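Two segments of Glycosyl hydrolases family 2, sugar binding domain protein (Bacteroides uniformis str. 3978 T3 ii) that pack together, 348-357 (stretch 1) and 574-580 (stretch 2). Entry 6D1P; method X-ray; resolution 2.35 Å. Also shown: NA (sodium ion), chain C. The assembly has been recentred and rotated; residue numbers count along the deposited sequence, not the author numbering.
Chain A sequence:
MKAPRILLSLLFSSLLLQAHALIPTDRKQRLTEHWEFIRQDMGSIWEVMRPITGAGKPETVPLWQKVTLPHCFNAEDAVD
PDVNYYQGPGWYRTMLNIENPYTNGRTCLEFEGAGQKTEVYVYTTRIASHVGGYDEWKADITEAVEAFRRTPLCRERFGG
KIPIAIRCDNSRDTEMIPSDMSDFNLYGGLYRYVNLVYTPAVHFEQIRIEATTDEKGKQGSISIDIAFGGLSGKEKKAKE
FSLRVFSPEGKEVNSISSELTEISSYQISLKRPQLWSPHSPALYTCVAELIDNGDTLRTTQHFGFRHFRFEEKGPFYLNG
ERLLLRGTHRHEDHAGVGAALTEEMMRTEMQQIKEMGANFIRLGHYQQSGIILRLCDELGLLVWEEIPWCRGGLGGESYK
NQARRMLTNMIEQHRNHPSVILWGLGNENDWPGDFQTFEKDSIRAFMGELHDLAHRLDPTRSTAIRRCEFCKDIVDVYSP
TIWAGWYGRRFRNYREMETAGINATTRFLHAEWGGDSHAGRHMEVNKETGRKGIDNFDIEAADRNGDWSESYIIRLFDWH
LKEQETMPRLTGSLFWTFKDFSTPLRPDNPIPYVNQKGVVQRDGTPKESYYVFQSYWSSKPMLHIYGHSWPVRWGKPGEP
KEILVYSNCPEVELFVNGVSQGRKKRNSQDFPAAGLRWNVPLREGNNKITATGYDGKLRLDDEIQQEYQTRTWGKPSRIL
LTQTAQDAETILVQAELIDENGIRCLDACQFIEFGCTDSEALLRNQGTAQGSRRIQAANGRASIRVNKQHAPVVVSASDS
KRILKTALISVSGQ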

ATOM      1  N   THR A 348      12.143 -27.090 -12.328  1.00 32.40           N
ATOM      2  CA  THR A 348      13.268 -27.201 -11.414  1.00 34.49           C
ATOM      3  C   THR A 348      12.836 -27.781 -10.073  1.00 33.43           C
ATOM      4  O   THR A 348      13.500 -28.670  -9.526  1.00 30.50           O
ATOM      5  CB  THR A 348      13.907 -25.823 -11.224  1.00 34.17           C
ATOM      6  OG1 THR A 348      14.491 -25.400 -12.459  1.00 36.47           O
ATOM      7  CG2 THR A 348      14.974 -25.875 -10.140  1.00 32.47           C
ATOM      8  N   GLU A 349      11.707 -27.292  -9.538  1.00 32.38           N
ATOM      9  CA  GLU A 349      11.297 -27.677  -8.189  1.00 29.25           C
ATOM     10  C   GLU A 349      10.766 -29.101  -8.160  1.00 25.12           C
ATOM     11  O   GLU A 349      11.127 -29.893  -7.280  1.00 25.29           O
ATOM     12  CB  GLU A 349      10.251 -26.698  -7.660  1.00 26.51           C
ATOM     13  CG  GLU A 349       9.543 -27.145  -6.382  1.00 22.90           C
ATOM     14  CD  GLU A 349       8.402 -26.191  -5.998  1.00 30.82           C
ATOM     15  OE1 GLU A 349       8.203 -25.190  -6.747  1.00 27.00           O
ATOM     16  OE2 GLU A 349       7.708 -26.438  -4.975  1.00 22.77           O
ATOM     17  N   MET A 350       9.899 -29.445  -9.108  1.00 28.04           N
ATOM     18  CA  MET A 350       9.365 -30.805  -9.146  1.00 29.46           C
ATOM     19  C   MET A 350      10.485 -31.829  -9.329  1.00 29.40           C
ATOM     20  O   MET A 350      10.504 -32.865  -8.649  1.00 27.08           O
ATOM     21  CB  MET A 350       8.305 -30.921 -10.243  1.00 29.05           C
ATOM     22  CG  MET A 350       7.117 -29.970 -10.062  1.00 26.14           C
ATOM     23  SD  MET A 350       6.379 -30.053  -8.411  1.00 27.30           S
ATOM     24  CE  MET A 350       5.837 -31.756  -8.361  1.00 24.75           C
ATOM     25  N   GLN A 351      11.465 -31.531 -10.193  1.00 32.29           N
ATOM     26  CA  GLN A 351      12.635 -32.405 -10.303  1.00 36.08           C
ATOM     27  C   GLN A 351      13.352 -32.541  -8.968  1.00 30.26           C
ATOM     28  O   GLN A 351      13.762 -33.642  -8.590  1.00 34.35           O
ATOM     29  CB  GLN A 351      13.606 -31.889 -11.373  1.00 34.47           C
ATOM     30  CG  GLN A 351      13.469 -32.588 -12.716  1.00 45.65           C
ATOM     31  CD  GLN A 351      14.378 -32.004 -13.792  1.00 61.22           C
ATOM     32  OE1 GLN A 351      15.607 -31.949 -13.631  1.00 59.44           O
ATOM     33  NE2 GLN A 351      13.773 -31.573 -14.907  1.00 53.98           N
ATOM     34  N   GLN A 352      13.515 -31.438  -8.241  1.00 24.71           N
ATOM     35  CA  GLN A 352      14.188 -31.509  -6.950  1.00 26.24           C
ATOM     36  C   GLN A 352      13.448 -32.445  -6.001  1.00 30.02           C
ATOM     37  O   GLN A 352      14.068 -33.179  -5.215  1.00 27.63           O
ATOM     38  CB  GLN A 352      14.291 -30.107  -6.352  1.00 26.77           C
ATOM     39  CG  GLN A 352      15.499 -29.856  -5.458  1.00 30.15           C
ATOM     40  CD  GLN A 352      15.517 -28.414  -4.922  1.00 34.18           C
ATOM     41  OE1 GLN A 352      14.511 -27.712  -4.995  1.00 27.58           O
ATOM     42  NE2 GLN A 352      16.652 -27.982  -4.382  1.00 28.76           N
ATOM     43  N   ILE A 353      12.116 -32.433  -6.074  1.00 29.11           N
ATOM     44  CA  ILE A 353      11.295 -33.299  -5.238  1.00 28.60           C
ATOM     45  C   ILE A 353      11.463 -34.752  -5.666  1.00 29.62           C
ATOM     46  O   ILE A 353      11.750 -35.631  -4.840  1.00 28.22           O
ATOM     47  CB  ILE A 353       9.821 -32.850  -5.305  1.00 25.17           C
ATOM     48  CG1 ILE A 353       9.677 -31.448  -4.700  1.00 24.09           C
ATOM     49  CG2 ILE A 353       8.911 -33.869  -4.635  1.00 20.64           C
ATOM     50  CD1 ILE A 353       8.278 -30.921  -4.651  1.00 19.91           C
ATOM     51  N   LYS A 354      11.279 -35.018  -6.965  1.00 27.05           N
ATOM     52  CA  LYS A 354      11.472 -36.363  -7.496  1.00 29.82           C
ATOM     53  C   LYS A 354      12.840 -36.922  -7.116  1.00 28.68           C
ATOM     54  O   LYS A 354      12.946 -38.060  -6.653  1.00 26.51           O
ATOM     55  CB  LYS A 354      11.299 -36.353  -9.014  1.00 28.40           C
ATOM     56  CG  LYS A 354      11.511 -37.724  -9.644  1.00 28.64           C
ATOM     57  CD  LYS A 354      10.366 -38.665  -9.318  1.00 27.06           C
ATOM     58  CE  LYS A 354      10.631 -40.069  -9.873  1.00 29.52           C
ATOM     59  NZ  LYS A 354       9.373 -40.874  -9.858  1.00 25.91           N
ATOM     60  N   GLU A 355      13.892 -36.108  -7.253  1.00 30.99           N
ATOM     61  CA  GLU A 355      15.243 -36.531  -6.894  1.00 28.80           C
ATOM     62  C   GLU A 355      15.414 -36.770  -5.406  1.00 26.46           C
ATOM     63  O   GLU A 355      16.392 -37.413  -5.012  1.00 28.08           O
ATOM     64  CB  GLU A 355      16.255 -35.481  -7.347  1.00 25.62           C
ATOM     65  CG  GLU A 355      16.367 -35.438  -8.836  1.00 31.79           C
ATOM     66  CD  GLU A 355      17.081 -34.211  -9.341  1.00 42.16           C
ATOM     67  OE1 GLU A 355      17.716 -33.506  -8.516  1.00 44.47           O
ATOM     68  OE2 GLU A 355      16.987 -33.948 -10.567  1.00 45.01           O
ATOM     69  N   MET A 356      14.533 -36.208  -4.572  1.00 24.07           N
ATOM     70  CA  MET A 356      14.586 -36.489  -3.145  1.00 25.08           C
ATOM     71  C   MET A 356      14.056 -37.891  -2.848  1.00 28.98           C
ATOM     72  O   MET A 356      14.332 -38.442  -1.780  1.00 29.53           O
ATOM     73  CB  MET A 356      13.789 -35.433  -2.372  1.00 27.35           C
ATOM     74  CG  MET A 356      13.972 -35.465  -0.852  1.00 27.41           C
ATOM     75  SD  MET A 356      12.842 -34.314   0.013  1.00 27.91           S
ATOM     76  CE  MET A 356      11.283 -34.812  -0.718  1.00 20.68           C
ATOM     77  N   GLY A 357      13.334 -38.493  -3.785  1.00 25.35           N
ATOM     78  CA  GLY A 357      12.846 -39.836  -3.607  1.00 27.45           C
ATOM     79  C   GLY A 357      11.412 -39.925  -3.169  1.00 31.23           C
ATOM     80  O   GLY A 357      10.952 -41.031  -2.871  1.00 33.39           O
TER
HETATM   81 NA    NA C 901       7.922 -21.957  -1.104  1.00 30.90          NA
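Stretch 2, residues 574-580: LFWTFKD

Stretch 1 is the last part of a helix that begins earlier in the chain; Gly357 is the first residue to leave helical phi/psi, with positive phi in a Schellman motif. Stretch 2 lies against it without regular helix or strand, and a cis peptide bond precedes Thr577. Its chain runs opposite in order to the helix: Lys579 lies nearest Glu349 (CA to CA 9.3 Å), Phe578 nearest Ile353 (CA to CA 7.6 Å), and Phe575 reaches Met356.

Apolar packing centres on Phe578, which has the largest area covered by the other stretch. Ile353 CG1 sits almost on the ring normal, 3.4 Å from the centroid of the Phe578 ring and 3.6 Å from Phe578 CE2, a CH-pi contact over one face. At the edge of the same ring lies Met356 SD, 4.1 Å from Phe578 CE1. Met356 also meets the edge of a second ring, with its CE 4.0 Å from Phe575 CE1, and its SD is edge-on to both rings, 5.5 Å from the Phe575 centroid and 5.3 Å from the Phe578 centroid.

Among polar atoms, Gln352 OE1 also lies at the Phe578 ring edge, 3.6 Å from Phe578 CZ. No direct hydrogen bond crosses the interface; the direct charged contact is a salt bridge between Glu349 OE1 and Lys579 NZ at 3.0 Å. Water 1 lies between the two side chains, its O 2.6 Å from Glu349 OE2, and accepts from Lys579 NZ (3.0 Å).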

ATOM      1  N   LEU A 574       2.644 -37.710   4.209  1.00 25.95           N
ATOM      2  CA  LEU A 574       3.193 -36.542   3.522  1.00 20.68           C
ATOM      3  C   LEU A 574       3.726 -35.602   4.588  1.00 23.23           C
ATOM      4  O   LEU A 574       2.946 -35.046   5.370  1.00 23.53           O
ATOM      5  CB  LEU A 574       2.136 -35.836   2.674  1.00 20.40           C
ATOM      6  CG  LEU A 574       1.297 -36.768   1.799  1.00 25.47           C
ATOM      7  CD1 LEU A 574      -0.095 -37.007   2.421  1.00 23.55           C
ATOM      8  CD2 LEU A 574       1.180 -36.231   0.392  1.00 24.35           C
ATOM      9  N   PHE A 575       5.042 -35.415   4.638  1.00 20.04           N
ATOM     10  CA  PHE A 575       5.538 -34.430   5.582  1.00 21.03           C
ATOM     11  C   PHE A 575       5.220 -33.033   5.065  1.00 22.19           C
ATOM     12  O   PHE A 575       5.015 -32.821   3.867  1.00 22.56           O
ATOM     13  CB  PHE A 575       7.035 -34.613   5.864  1.00 21.86           C
ATOM     14  CG  PHE A 575       7.957 -34.167   4.753  1.00 24.92           C
ATOM     15  CD1 PHE A 575       8.388 -35.072   3.782  1.00 25.00           C
ATOM     16  CD2 PHE A 575       8.469 -32.864   4.731  1.00 20.98           C
ATOM     17  CE1 PHE A 575       9.281 -34.674   2.776  1.00 22.32           C
ATOM     18  CE2 PHE A 575       9.344 -32.444   3.727  1.00 20.56           C
ATOM     19  CZ  PHE A 575       9.761 -33.349   2.754  1.00 26.36           C
ATOM     20  N   TRP A 576       5.090 -32.091   5.996  1.00 24.27           N
ATOM     21  CA  TRP A 576       4.838 -30.685   5.687  1.00 20.73           C
ATOM     22  C   TRP A 576       6.088 -29.934   6.109  1.00 18.97           C
ATOM     23  O   TRP A 576       6.360 -29.803   7.307  1.00 19.90           O
ATOM     24  CB  TRP A 576       3.596 -30.165   6.412  1.00 21.42           C
ATOM     25  CG  TRP A 576       3.255 -28.717   6.101  1.00 21.14           C
ATOM     26  CD1 TRP A 576       3.861 -27.605   6.603  1.00 19.80           C
ATOM     27  CD2 TRP A 576       2.237 -28.254   5.209  1.00 18.18           C
ATOM     28  NE1 TRP A 576       3.298 -26.477   6.063  1.00 19.68           N
ATOM     29  CE2 TRP A 576       2.296 -26.843   5.206  1.00 20.44           C
ATOM     30  CE3 TRP A 576       1.277 -28.897   4.414  1.00 17.69           C
ATOM     31  CZ2 TRP A 576       1.414 -26.052   4.453  1.00 18.92           C
ATOM     32  CZ3 TRP A 576       0.412 -28.122   3.652  1.00 20.00           C
ATOM     33  CH2 TRP A 576       0.488 -26.705   3.674  1.00 20.28           C
ATOM     34  N   THR A 577       6.853 -29.444   5.143  1.00 19.03           N
ATOM     35  CA  THR A 577       6.486 -29.375   3.738  1.00 19.77           C
ATOM     36  C   THR A 577       7.804 -29.357   2.985  1.00 20.62           C
ATOM     37  O   THR A 577       8.876 -29.351   3.619  1.00 20.92           O
ATOM     38  CB  THR A 577       5.621 -28.096   3.410  1.00 21.55           C
ATOM     39  OG1 THR A 577       5.179 -28.132   2.045  1.00 22.04           O
ATOM     40  CG2 THR A 577       6.399 -26.801   3.671  1.00 17.12           C
ATOM     41  N   PHE A 578       7.764 -29.356   1.648  1.00 20.33           N
ATOM     42  CA  PHE A 578       9.021 -29.449   0.903  1.00 21.44           C
ATOM     43  C   PHE A 578       9.878 -28.202   1.092  1.00 21.35           C
ATOM     44  O   PHE A 578      11.083 -28.300   1.369  1.00 23.39           O
ATOM     45  CB  PHE A 578       8.759 -29.682  -0.583  1.00 22.57           C
ATOM     46  CG  PHE A 578      10.021 -29.740  -1.409  1.00 22.63           C
ATOM     47  CD1 PHE A 578      10.943 -30.772  -1.227  1.00 25.67           C
ATOM     48  CD2 PHE A 578      10.294 -28.760  -2.360  1.00 22.31           C
ATOM     49  CE1 PHE A 578      12.131 -30.822  -1.985  1.00 27.67           C
ATOM     50  CE2 PHE A 578      11.458 -28.797  -3.120  1.00 23.79           C
ATOM     51  CZ  PHE A 578      12.391 -29.824  -2.933  1.00 24.48           C
ATOM     52  N   LYS A 579       9.264 -27.020   0.956  1.00 18.12           N
ATOM     53  CA  LYS A 579       9.974 -25.755   0.814  1.00 21.05           C
ATOM     54  C   LYS A 579       9.402 -24.694   1.749  1.00 19.47           C
ATOM     55  O   LYS A 579       8.180 -24.544   1.851  1.00 19.71           O
ATOM     56  CB  LYS A 579       9.893 -25.274  -0.643  1.00 21.50           C
ATOM     57  CG  LYS A 579      10.809 -24.111  -0.983  1.00 24.30           C
ATOM     58  CD  LYS A 579      10.891 -23.905  -2.500  1.00 25.37           C
ATOM     59  CE  LYS A 579       9.570 -23.319  -3.032  1.00 28.36           C
ATOM     60  NZ  LYS A 579       9.426 -23.720  -4.444  1.00 31.16           N
ATOM     61  N   ASP A 580      10.294 -23.975   2.437  1.00 21.94           N
ATOM     62  CA  ASP A 580       9.914 -22.777   3.175  1.00 19.85           C
ATOM     63  C   ASP A 580       9.022 -21.902   2.315  1.00 20.39           C
ATOM     64  O   ASP A 580       9.318 -21.666   1.142  1.00 21.54           O
ATOM     65  CB  ASP A 580      11.161 -21.987   3.583  1.00 20.11           C
ATOM     66  CG  ASP A 580      11.939 -22.642   4.698  1.00 22.04           C
ATOM     67  OD1 ASP A 580      11.537 -23.744   5.126  1.00 22.06           O
ATOM     68  OD2 ASP A 580      12.961 -22.045   5.147  1.00 21.89           O
TER
HETATM   69  O   HOH W   1       6.526 -24.423  -3.892  1.00 23.76           O
HETATM   70  O   HOH W   2       6.304 -24.246  -1.327  1.00 22.60           O